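Local coordinates for RNA-dependent RNA polymerase (Dera Ghazi Khan orthonairovirus, PDB 6DX2), which carries in this N-terminal piece a viral OTU-type cysteine protease with deubiquitinase character, the whole protein probably serving as the viral RNA-directed RNA polymerase, at residues 26-30 against 31-35; 55-58 against 59-62; 84-87 against 88-92. All blocks are in the same frame, centred on the assembly; numbering follows the deposited sequence.

Interaction 1: 26-30 against 31-35; sequences NLNDY and FTSEK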
ATOM      1  N   ASN A  26      15.551   9.941  -4.132  1.00 42.43           N
ATOM      2  CA  ASN A  26      15.104   9.253  -5.333  1.00 41.66           C
ATOM      3  C   ASN A  26      14.923   7.757  -5.069  1.00 34.02           C
ATOM      4  O   ASN A  26      15.880   7.055  -4.715  1.00 37.12           O
ATOM      5  CB  ASN A  26      16.053   9.479  -6.504  1.00 45.23           C
ATOM      6  CG  ASN A  26      15.402   9.068  -7.782  1.00 43.18           C
ATOM      7  OD1 ASN A  26      15.439   7.899  -8.128  1.00 41.66           O
ATOM      8  ND2 ASN A  26      14.695  10.007  -8.441  1.00 47.24           N
ATOM      9  N   LEU A  27      13.690   7.284  -5.285  1.00 41.32           N
ATOM     10  CA  LEU A  27      13.351   5.881  -5.077  1.00 40.36           C
ATOM     11  C   LEU A  27      14.351   4.948  -5.732  1.00 36.37           C
ATOM     12  O   LEU A  27      14.706   3.904  -5.170  1.00 41.67           O
ATOM     13  CB  LEU A  27      11.963   5.583  -5.642  1.00 40.40           C
ATOM     14  CG  LEU A  27      10.838   6.201  -4.823  1.00 41.71           C
ATOM     15  CD1 LEU A  27       9.531   5.917  -5.504  1.00 39.93           C
ATOM     16  CD2 LEU A  27      10.931   5.652  -3.416  1.00 40.42           C
ATOM     17  N   ASN A  28      14.775   5.271  -6.935  1.00 33.39           N
ATOM     18  CA  ASN A  28      15.521   4.264  -7.657  1.00 41.61           C
ATOM     19  C   ASN A  28      16.983   4.201  -7.263  1.00 37.59           C
ATOM     20  O   ASN A  28      17.710   3.397  -7.839  1.00 40.51           O
ATOM     21  CB  ASN A  28      15.326   4.496  -9.131  1.00 46.19           C
ATOM     22  CG  ASN A  28      13.895   4.147  -9.554  1.00 55.40           C
ATOM     23  OD1 ASN A  28      13.223   4.955 -10.179  1.00 59.51           O
ATOM     24  ND2 ASN A  28      13.417   2.932  -9.163  1.00 50.00           N
ATOM     25  N   ASP A  29      17.405   5.004  -6.293  1.00 37.34           N
ATOM     26  CA  ASP A  29      18.694   4.775  -5.679  1.00 39.00           C
ATOM     27  C   ASP A  29      18.656   3.654  -4.664  1.00 39.29           C
ATOM     28  O   ASP A  29      19.713   3.136  -4.282  1.00 42.37           O
ATOM     29  CB  ASP A  29      19.198   6.070  -5.045  1.00 42.36           C
ATOM     30  CG  ASP A  29      19.693   7.052  -6.084  1.00 49.59           C
ATOM     31  OD1 ASP A  29      20.086   6.588  -7.194  1.00 53.98           O
ATOM     32  OD2 ASP A  29      19.658   8.268  -5.789  1.00 54.49           O
ATOM     33  N   TYR A  30      17.477   3.248  -4.235  1.00 36.91           N
ATOM     34  CA  TYR A  30      17.348   2.272  -3.163  1.00 37.80           C
ATOM     35  C   TYR A  30      16.489   1.100  -3.546  1.00 41.14           C
ATOM     36  O   TYR A  30      16.606   0.046  -2.919  1.00 43.51           O
ATOM     37  CB  TYR A  30      16.746   2.931  -1.898  1.00 38.41           C
ATOM     38  CG  TYR A  30      17.648   4.035  -1.431  1.00 41.38           C
ATOM     39  CD1 TYR A  30      18.704   3.781  -0.557  1.00 47.11           C
ATOM     40  CD2 TYR A  30      17.488   5.319  -1.911  1.00 45.49           C
ATOM     41  CE1 TYR A  30      19.555   4.797  -0.163  1.00 47.93           C
ATOM     42  CE2 TYR A  30      18.327   6.334  -1.530  1.00 55.07           C
ATOM     43  CZ  TYR A  30      19.364   6.073  -0.664  1.00 57.23           C
ATOM     44  OH  TYR A  30      20.192   7.117  -0.303  1.00 61.69           O
ATOM     45  N   PHE A  31      15.589   1.266  -4.503  1.00 38.23           N
ATOM     46  CA  PHE A  31      14.641   0.241  -4.891  1.00 39.07           C
ATOM     47  C   PHE A  31      14.803  -0.092  -6.360  1.00 40.99           C
ATOM     48  O   PHE A  31      15.063   0.776  -7.198  1.00 39.77           O
ATOM     49  CB  PHE A  31      13.176   0.710  -4.676  1.00 35.75           C
ATOM     50  CG  PHE A  31      12.801   0.953  -3.283  1.00 36.26           C
ATOM     51  CD1 PHE A  31      12.453  -0.112  -2.449  1.00 36.08           C
ATOM     52  CD2 PHE A  31      12.742   2.255  -2.768  1.00 37.67           C
ATOM     53  CE1 PHE A  31      12.004   0.101  -1.176  1.00 33.87           C
ATOM     54  CE2 PHE A  31      12.324   2.465  -1.465  1.00 39.41           C
ATOM     55  CZ  PHE A  31      11.943   1.374  -0.667  1.00 37.33           C
ATOM     56  N   THR A  32      14.547  -1.349  -6.671  1.00 41.79           N
ATOM     57  CA  THR A  32      14.235  -1.750  -8.009  1.00 39.68           C
ATOM     58  C   THR A  32      12.732  -1.629  -8.199  1.00 43.09           C
ATOM     59  O   THR A  32      11.962  -2.080  -7.364  1.00 36.41           O
ATOM     60  CB  THR A  32      14.638  -3.202  -8.232  1.00 42.63           C
ATOM     61  OG1 THR A  32      16.042  -3.350  -7.937  1.00 54.91           O
ATOM     62  CG2 THR A  32      14.403  -3.545  -9.644  1.00 47.26           C
ATOM     63  N   SER A  33      12.318  -1.054  -9.299  1.00 37.91           N
ATOM     64  CA  SER A  33      10.898  -1.076  -9.618  1.00 41.77           C
ATOM     65  C   SER A  33      10.574  -2.315 -10.423  1.00 43.01           C
ATOM     66  O   SER A  33      11.410  -2.857 -11.166  1.00 45.86           O
ATOM     67  CB  SER A  33      10.463   0.164 -10.397  1.00 42.51           C
ATOM     68  OG  SER A  33      10.770   1.341  -9.674  1.00 43.28           O
ATOM     69  N   GLU A  34       9.327  -2.756 -10.297  1.00 39.41           N
ATOM     70  CA  GLU A  34       8.796  -3.812 -11.125  1.00 38.88           C
ATOM     71  C   GLU A  34       7.534  -3.336 -11.844  1.00 43.12           C
ATOM     72  O   GLU A  34       6.716  -2.623 -11.277  1.00 46.58           O
ATOM     73  CB  GLU A  34       8.490  -5.069 -10.303  1.00 58.59           C
ATOM     74  CG  GLU A  34       7.706  -6.139 -11.090  1.00 66.35           C
ATOM     75  CD  GLU A  34       8.601  -6.998 -11.967  1.00 78.23           C
ATOM     76  OE1 GLU A  34       8.069  -7.817 -12.748  1.00 82.74           O
ATOM     77  OE2 GLU A  34       9.840  -6.864 -11.868  1.00 81.08           O
ATOM     78  N   LYS A  35       7.393  -3.726 -13.103  1.00 46.61           N
ATOM     79  CA  LYS A  35       6.266  -3.335 -13.938  1.00 51.14           C
ATOM     80  C   LYS A  35       5.058  -4.251 -13.704  1.00 46.37           C
ATOM     81  O   LYS A  35       5.205  -5.477 -13.734  1.00 46.77           O
ATOM     82  CB  LYS A  35       6.704  -3.436 -15.397  1.00 57.06           C
ATOM     83  CG  LYS A  35       7.125  -4.876 -15.770  1.00 68.79           C
ATOM     84  CD  LYS A  35       8.035  -4.952 -16.990  1.00 75.42           C
ATOM     85  CE  LYS A  35       9.430  -5.476 -16.627  1.00 78.60           C
ATOM     86  NZ  LYS A  35      10.470  -5.092 -17.643  1.00 79.08           N
TER
HETATM   87  O   HOH W   1      17.299   0.752  -9.210  1.00 54.24           O

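Interaction 2: 55-58 against 59-62; sequences LSEW and RSIK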
ATOM      1  N   LEU A  55       1.132 -12.378 -10.191  1.00 44.29           N
ATOM      2  CA  LEU A  55      -0.030 -11.508 -10.163  1.00 39.76           C
ATOM      3  C   LEU A  55      -1.316 -12.268  -9.890  1.00 45.10           C
ATOM      4  O   LEU A  55      -2.369 -11.642  -9.670  1.00 40.27           O
ATOM      5  CB  LEU A  55      -0.165 -10.766 -11.504  1.00 39.20           C
ATOM      6  CG  LEU A  55       1.020  -9.924 -11.944  1.00 45.54           C
ATOM      7  CD1 LEU A  55       0.666  -9.069 -13.119  1.00 44.81           C
ATOM      8  CD2 LEU A  55       1.513  -9.037 -10.779  1.00 41.27           C
ATOM      9  N   SER A  56      -1.249 -13.592  -9.888  1.00 40.35           N
ATOM     10  CA  SER A  56      -2.476 -14.378  -9.965  1.00 49.57           C
ATOM     11  C   SER A  56      -3.297 -14.353  -8.687  1.00 45.00           C
ATOM     12  O   SER A  56      -4.457 -14.789  -8.733  1.00 47.89           O
ATOM     13  CB  SER A  56      -2.151 -15.823 -10.325  1.00 56.75           C
ATOM     14  OG  SER A  56      -1.458 -16.458  -9.271  1.00 62.18           O
ATOM     15  N   GLU A  57      -2.727 -13.886  -7.568  1.00 43.00           N
ATOM     16  CA  GLU A  57      -3.384 -13.849  -6.271  1.00 37.27           C
ATOM     17  C   GLU A  57      -4.093 -12.523  -5.988  1.00 33.46           C
ATOM     18  O   GLU A  57      -4.596 -12.315  -4.880  1.00 37.58           O
ATOM     19  CB  GLU A  57      -2.366 -14.149  -5.179  1.00 37.68           C
ATOM     20  CG  GLU A  57      -1.899 -15.584  -5.207  1.00 45.02           C
ATOM     21  CD  GLU A  57      -0.727 -15.834  -6.153  1.00 51.13           C
ATOM     22  OE1 GLU A  57      -0.243 -14.881  -6.802  1.00 48.04           O
ATOM     23  OE2 GLU A  57      -0.289 -17.002  -6.263  1.00 55.50           O
ATOM     24  N   TRP A  58      -4.211 -11.660  -6.999  1.00 37.17           N
ATOM     25  CA  TRP A  58      -4.690 -10.305  -6.745  1.00 33.33           C
ATOM     26  C   TRP A  58      -6.140 -10.287  -6.280  1.00 35.75           C
ATOM     27  O   TRP A  58      -6.508  -9.486  -5.413  1.00 36.32           O
ATOM     28  CB  TRP A  58      -4.499  -9.460  -8.014  1.00 34.48           C
ATOM     29  CG  TRP A  58      -5.440  -9.751  -9.134  1.00 41.23           C
ATOM     30  CD1 TRP A  58      -5.256 -10.658 -10.140  1.00 34.38           C
ATOM     31  CD2 TRP A  58      -6.675  -9.092  -9.409  1.00 35.68           C
ATOM     32  NE1 TRP A  58      -6.315 -10.633 -10.996  1.00 40.90           N
ATOM     33  CE2 TRP A  58      -7.194  -9.666 -10.581  1.00 36.65           C
ATOM     34  CE3 TRP A  58      -7.387  -8.063  -8.778  1.00 37.50           C
ATOM     35  CZ2 TRP A  58      -8.431  -9.275 -11.144  1.00 44.12           C
ATOM     36  CZ3 TRP A  58      -8.609  -7.676  -9.324  1.00 39.45           C
ATOM     37  CH2 TRP A  58      -9.112  -8.284 -10.515  1.00 42.44           C
ATOM     38  N   ARG A  59      -6.984 -11.183  -6.817  1.00 37.14           N
ATOM     39  CA  ARG A  59      -8.365 -11.226  -6.341  1.00 33.88           C
ATOM     40  C   ARG A  59      -8.464 -11.781  -4.923  1.00 40.48           C
ATOM     41  O   ARG A  59      -9.314 -11.342  -4.142  1.00 39.04           O
ATOM     42  CB  ARG A  59      -9.245 -12.074  -7.273  1.00 37.45           C
ATOM     43  CG  ARG A  59      -9.191 -11.698  -8.774  1.00 43.60           C
ATOM     44  CD  ARG A  59     -10.326 -12.374  -9.606  1.00 51.77           C
ATOM     45  NE  ARG A  59     -11.512 -11.529  -9.494  1.00 70.06           N
ATOM     46  CZ  ARG A  59     -11.979 -10.737 -10.460  1.00 79.02           C
ATOM     47  NH1 ARG A  59     -11.402 -10.708 -11.663  1.00 80.71           N
ATOM     48  NH2 ARG A  59     -13.051  -9.993 -10.228  1.00 83.00           N
ATOM     49  N   SER A  60      -7.636 -12.759  -4.567  1.00 41.40           N
ATOM     50  CA  SER A  60      -7.750 -13.294  -3.216  1.00 40.16           C
ATOM     51  C   SER A  60      -7.280 -12.288  -2.177  1.00 38.55           C
ATOM     52  O   SER A  60      -7.741 -12.324  -1.029  1.00 44.11           O
ATOM     53  CB  SER A  60      -6.980 -14.604  -3.108  1.00 50.43           C
ATOM     54  OG  SER A  60      -5.619 -14.352  -3.298  1.00 55.69           O
ATOM     55  N   ILE A  61      -6.399 -11.377  -2.556  1.00 34.72           N
ATOM     56  CA  ILE A  61      -6.022 -10.301  -1.641  1.00 41.64           C
ATOM     57  C   ILE A  61      -7.222  -9.417  -1.341  1.00 38.13           C
ATOM     58  O   ILE A  61      -7.446  -9.019  -0.195  1.00 32.77           O
ATOM     59  CB  ILE A  61      -4.867  -9.494  -2.237  1.00 39.43           C
ATOM     60  CG1 ILE A  61      -3.599 -10.341  -2.137  1.00 40.86           C
ATOM     61  CG2 ILE A  61      -4.723  -8.182  -1.525  1.00 38.52           C
ATOM     62  CD1 ILE A  61      -2.684 -10.033  -3.235  1.00 44.39           C
ATOM     63  N   LYS A  62      -8.010  -9.101  -2.377  1.00 38.14           N
ATOM     64  CA  LYS A  62      -9.274  -8.398  -2.167  1.00 39.67           C
ATOM     65  C   LYS A  62     -10.171  -9.140  -1.199  1.00 37.10           C
ATOM     66  O   LYS A  62     -10.891  -8.514  -0.416  1.00 39.67           O
ATOM     67  CB  LYS A  62     -10.031  -8.214  -3.493  1.00 40.14           C
ATOM     68  CG  LYS A  62      -9.382  -7.127  -4.371  1.00 41.95           C
ATOM     69  CD  LYS A  62     -10.254  -6.918  -5.604  1.00 44.21           C
ATOM     70  CE  LYS A  62     -10.263  -5.472  -5.959  1.00 39.16           C
ATOM     71  NZ  LYS A  62     -11.226  -5.191  -7.025  1.00 34.92           N
TER

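Interaction 3: 84-87 against 88-92; sequences ANSS and DYRAD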
ATOM      1  N   ALA A  84     -20.465   4.390   4.117  1.00 53.16           N
ATOM      2  CA  ALA A  84     -21.385   4.397   5.255  1.00 61.27           C
ATOM      3  C   ALA A  84     -21.275   3.141   6.109  1.00 56.41           C
ATOM      4  O   ALA A  84     -21.525   3.195   7.316  1.00 58.10           O
ATOM      5  CB  ALA A  84     -22.837   4.555   4.781  1.00 57.63           C
ATOM      6  N   ASN A  85     -20.952   2.001   5.514  1.00 57.26           N
ATOM      7  CA  ASN A  85     -20.886   0.761   6.270  1.00 52.45           C
ATOM      8  C   ASN A  85     -19.972  -0.193   5.528  1.00 50.66           C
ATOM      9  O   ASN A  85     -19.542   0.074   4.395  1.00 47.14           O
ATOM     10  CB  ASN A  85     -22.262   0.127   6.448  1.00 58.58           C
ATOM     11  CG  ASN A  85     -23.014   0.024   5.136  1.00 63.81           C
ATOM     12  OD1 ASN A  85     -22.666  -0.775   4.271  1.00 54.18           O
ATOM     13  ND2 ASN A  85     -24.077   0.825   4.991  1.00 64.74           N
ATOM     14  N   SER A  86     -19.632  -1.291   6.210  1.00 53.37           N
ATOM     15  CA  SER A  86     -18.720  -2.260   5.607  1.00 51.77           C
ATOM     16  C   SER A  86     -19.353  -2.911   4.383  1.00 43.62           C
ATOM     17  O   SER A  86     -18.649  -3.254   3.424  1.00 43.20           O
ATOM     18  CB  SER A  86     -18.304  -3.332   6.629  1.00 52.31           C
ATOM     19  OG  SER A  86     -19.378  -4.232   6.831  1.00 60.48           O
ATOM     20  N   SER A  87     -20.667  -3.058   4.370  1.00 54.55           N
ATOM     21  CA  SER A  87     -21.318  -3.711   3.237  1.00 51.77           C
ATOM     22  C   SER A  87     -21.155  -2.898   1.956  1.00 52.32           C
ATOM     23  O   SER A  87     -20.823  -3.449   0.894  1.00 48.33           O
ATOM     24  CB  SER A  87     -22.803  -3.944   3.549  1.00 55.84           C
ATOM     25  OG  SER A  87     -23.355  -4.671   2.479  1.00 61.77           O
ATOM     26  N   ASP A  88     -21.394  -1.581   2.038  1.00 50.09           N
ATOM     27  CA  ASP A  88     -21.138  -0.694   0.904  1.00 48.83           C
ATOM     28  C   ASP A  88     -19.670  -0.745   0.468  1.00 49.35           C
ATOM     29  O   ASP A  88     -19.379  -0.805  -0.736  1.00 43.30           O
ATOM     30  CB  ASP A  88     -21.516   0.745   1.253  1.00 49.71           C
ATOM     31  CG  ASP A  88     -23.006   0.921   1.515  1.00 63.21           C
ATOM     32  OD1 ASP A  88     -23.803   0.027   1.134  1.00 55.57           O
ATOM     33  OD2 ASP A  88     -23.371   1.951   2.125  1.00 65.62           O
ATOM     34  N   TYR A  89     -18.734  -0.704   1.433  1.00 42.17           N
ATOM     35  CA  TYR A  89     -17.325  -0.733   1.085  1.00 38.93           C
ATOM     36  C   TYR A  89     -16.993  -2.012   0.332  1.00 40.79           C
ATOM     37  O   TYR A  89     -16.340  -1.981  -0.735  1.00 40.23           O
ATOM     38  CB  TYR A  89     -16.444  -0.607   2.332  1.00 40.55           C
ATOM     39  CG  TYR A  89     -14.957  -0.859   2.009  1.00 35.67           C
ATOM     40  CD1 TYR A  89     -14.231   0.017   1.203  1.00 33.67           C
ATOM     41  CD2 TYR A  89     -14.313  -1.990   2.468  1.00 35.01           C
ATOM     42  CE1 TYR A  89     -12.949  -0.230   0.866  1.00 34.42           C
ATOM     43  CE2 TYR A  89     -12.996  -2.230   2.142  1.00 33.68           C
ATOM     44  CZ  TYR A  89     -12.316  -1.342   1.345  1.00 33.84           C
ATOM     45  OH  TYR A  89     -11.000  -1.577   1.026  1.00 34.05           O
ATOM     46  N   ARG A  90     -17.424  -3.158   0.873  1.00 41.22           N
ATOM     47  CA  ARG A  90     -16.993  -4.412   0.260  1.00 41.93           C
ATOM     48  C   ARG A  90     -17.551  -4.556  -1.144  1.00 42.61           C
ATOM     49  O   ARG A  90     -16.851  -5.035  -2.039  1.00 45.22           O
ATOM     50  CB  ARG A  90     -17.388  -5.605   1.120  1.00 40.13           C
ATOM     51  CG  ARG A  90     -16.569  -5.660   2.396  1.00 41.02           C
ATOM     52  CD  ARG A  90     -17.111  -6.811   3.271  1.00 49.37           C
ATOM     53  NE  ARG A  90     -18.114  -6.360   4.233  1.00 62.24           N
ATOM     54  CZ  ARG A  90     -19.347  -6.855   4.308  1.00 60.69           C
ATOM     55  NH1 ARG A  90     -19.726  -7.807   3.464  1.00 65.28           N
ATOM     56  NH2 ARG A  90     -20.190  -6.393   5.223  1.00 49.98           N
ATOM     57  N   ALA A  91     -18.783  -4.104  -1.369  1.00 43.80           N
ATOM     58  CA  ALA A  91     -19.393  -4.244  -2.692  1.00 46.29           C
ATOM     59  C   ALA A  91     -18.650  -3.405  -3.731  1.00 47.73           C
ATOM     60  O   ALA A  91     -18.481  -3.825  -4.884  1.00 53.57           O
ATOM     61  CB  ALA A  91     -20.868  -3.847  -2.637  1.00 50.50           C
ATOM     62  N   ASP A  92     -18.205  -2.217  -3.340  1.00 43.76           N
ATOM     63  CA  ASP A  92     -17.444  -1.371  -4.258  1.00 39.93           C
ATOM     64  C   ASP A  92     -16.038  -1.925  -4.488  1.00 39.38           C
ATOM     65  O   ASP A  92     -15.597  -2.076  -5.626  1.00 40.28           O
ATOM     66  CB  ASP A  92     -17.351   0.044  -3.695  1.00 45.97           C
ATOM     67  CG  ASP A  92     -17.086   1.077  -4.769  1.00 64.55           C
ATOM     68  OD1 ASP A  92     -17.521   0.843  -5.921  1.00 66.40           O
ATOM     69  OD2 ASP A  92     -16.439   2.109  -4.472  1.00 68.70           O
TER
HETATM   70  O   HOH W   2     -21.670   4.032   1.640  1.00 59.35           O

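Interaction 1: 26-30 against 31-35
The amide of Asn28 reaches forward along the chain and gives its ND2 to two acceptors of the strand that follows. One is the hydroxyl of Ser33, with ND2 to OG at 3.1 Å. This oxygen lies almost in the amide plane of Asn28. The other is the carbonyl of Phe31; that bond is weak, with ND2 to O at 3.3 Å, though nearly straight. CG of Asn28 stands beside its backbone N (chi1 -70°), and from there the amide end comes back to the following strand although CB starts out away from it. A water bridges Asn28 and Phe31 as well, donating to Asn28 O and to Phe31 O.

Behind this, the backbone makes a tight turn. The carbonyl O of Leu27 takes two N-H groups, from Tyr30 and from Phe31. The Phe31 N to Leu27 O bond is 2.9 Å long, and its donor lies nearly along the C=O axis. The turn begins with an Asx turn, in which Asn26 OD1 accepts from the N of Asn28 at 3.0 Å. The apolar side is made by Leu27 and Phe31. The two side chains cross at a slant, and CD2 of Leu27 comes within 3.9 Å of CD2 of Phe31. The Leu27 carbonyl oxygen sits at the edge of the same ring.

Strand 31-33 is an outermost strand of the mixed sheet and runs antiparallel to strand 150-156. Phe31 packs on Leu154 and Leu156 of that strand, and its ring also meets that of Trp119. Leu27 rests on Trp119 and Ala121 of strand 116-121. The turn thus leads the chain from the loop after strand 18-21 into the edge of the sheet.

Interaction 2: 55-58 against 59-62
The backbone carbonyl of Glu57 takes two hydrogen bonds from the first turn of helix 58-71. Ser60 OG donates to Glu57 O at 2.8 Å. It comes in from the side of the carbonyl, tilted 25° from its plane. The N-H of Ile61 is the second donor, with N to Glu57 O at 3.1 Å, approaching nearly end-on. Glu57 is the N-cap residue, and a type I turn from Leu55 to Trp58 leads into the helix. The next helical bond, Lys62 N to Trp58 O, is weak at 3.4 Å.

Outward from this backbone, Trp58 and Arg59 lie side by side and point the same way. CG of Arg59 sits over the centre of the six-membered ring of Trp58, 3.5 Å from its centroid, in a CH-pi contact. The CG of Trp58 is placed between its backbone N and carbonyl carbon, chi1 73°, which brings one ring face over Arg59 N. The guanidinium does not lie flat on the indole; the two planes are 52° apart. Its NH1 comes within 3.3 Å of Trp58 CZ2, and its NH2 makes a weak hydrogen bond to Asn96 OD1. Lys62 runs alongside the same indole, with CD 4.1 Å from Trp58 CZ3.

Trp58 also meets Tyr45 of helix 42-52 edge to face. The amine of Lys62 bonds to Met93 O and makes a cation-pi contact with Phe44.

The chemistry is divided. Two hydrogen bonds to the Glu57 carbonyl fix the start of the helix, while the aliphatic part of Arg59 and the indole pack by dispersion. The positive charge near the ring might add some electrostatic attraction.

Interaction 3: 84-87 against 88-92
Asn85 and Asp88 cross at a slant at the N-cap of helix 86-93. The Asn85 OD1 accepts from Asp88 N at 2.7 Å, a nearly straight capping bond. For this, CG of Asn85 is turned between its backbone N and carbonyl carbon, chi1 50°. The amide and carboxylate planes are 52° apart, with ND2 of Asn85 and OD2 of Asp88 3.2 Å from each other. A water ties the same carboxylate back to the chain: it donates to Asp88 OD2 and accepts from Ala84 N.

Ser86 and Arg90 form a second pair, one helical turn apart. The Arg90 chain bends at chi3, and its guanidinium comes back toward the start of the helix. Its edge meets Ser86, while one face lies over CA of Ser87. Ser86 O accepts the backbone N-H of Arg90. The backbone bonds from Tyr89 N to Asn85 O and from Ala91 N to Ser87 O keep these residues in regular helical spacing.

Tyr89 turns inward instead. It packs on Ile65 and Ala69 of helix 58-71, and its hydroxyl bonds to Glu104 of helix 102-112. Asp88 is exposed, while the Arg90 side chain also rests on Ala69 and Ala70 of helix 58-71. The Arg90 NH2 to Ser86 OG bond is 2.8 Å long and almost straight, with the oxygen only 4° out of the guanidinium plane.

Overall arrangement
Interactions 2 and 3 both lie at helix starts; interaction 1 is a turn leading into an edge strand of the sheet. Interactions 1 and 2 are partly buried. Interaction 3 is a surface contact, and its centre lies about 34 Å from that of interaction 1, across the centre of the chain. No two of the contacts touch. Helix 58-71 connects interactions 2 and 3: interaction 2 is its start, and Tyr89 and Arg90 of interaction 3 pack against it. Their chemistry differs. An amide and an apolar pair mark interaction 1, an indole and arginine stem interaction 2, and a side-chain cap interaction 3.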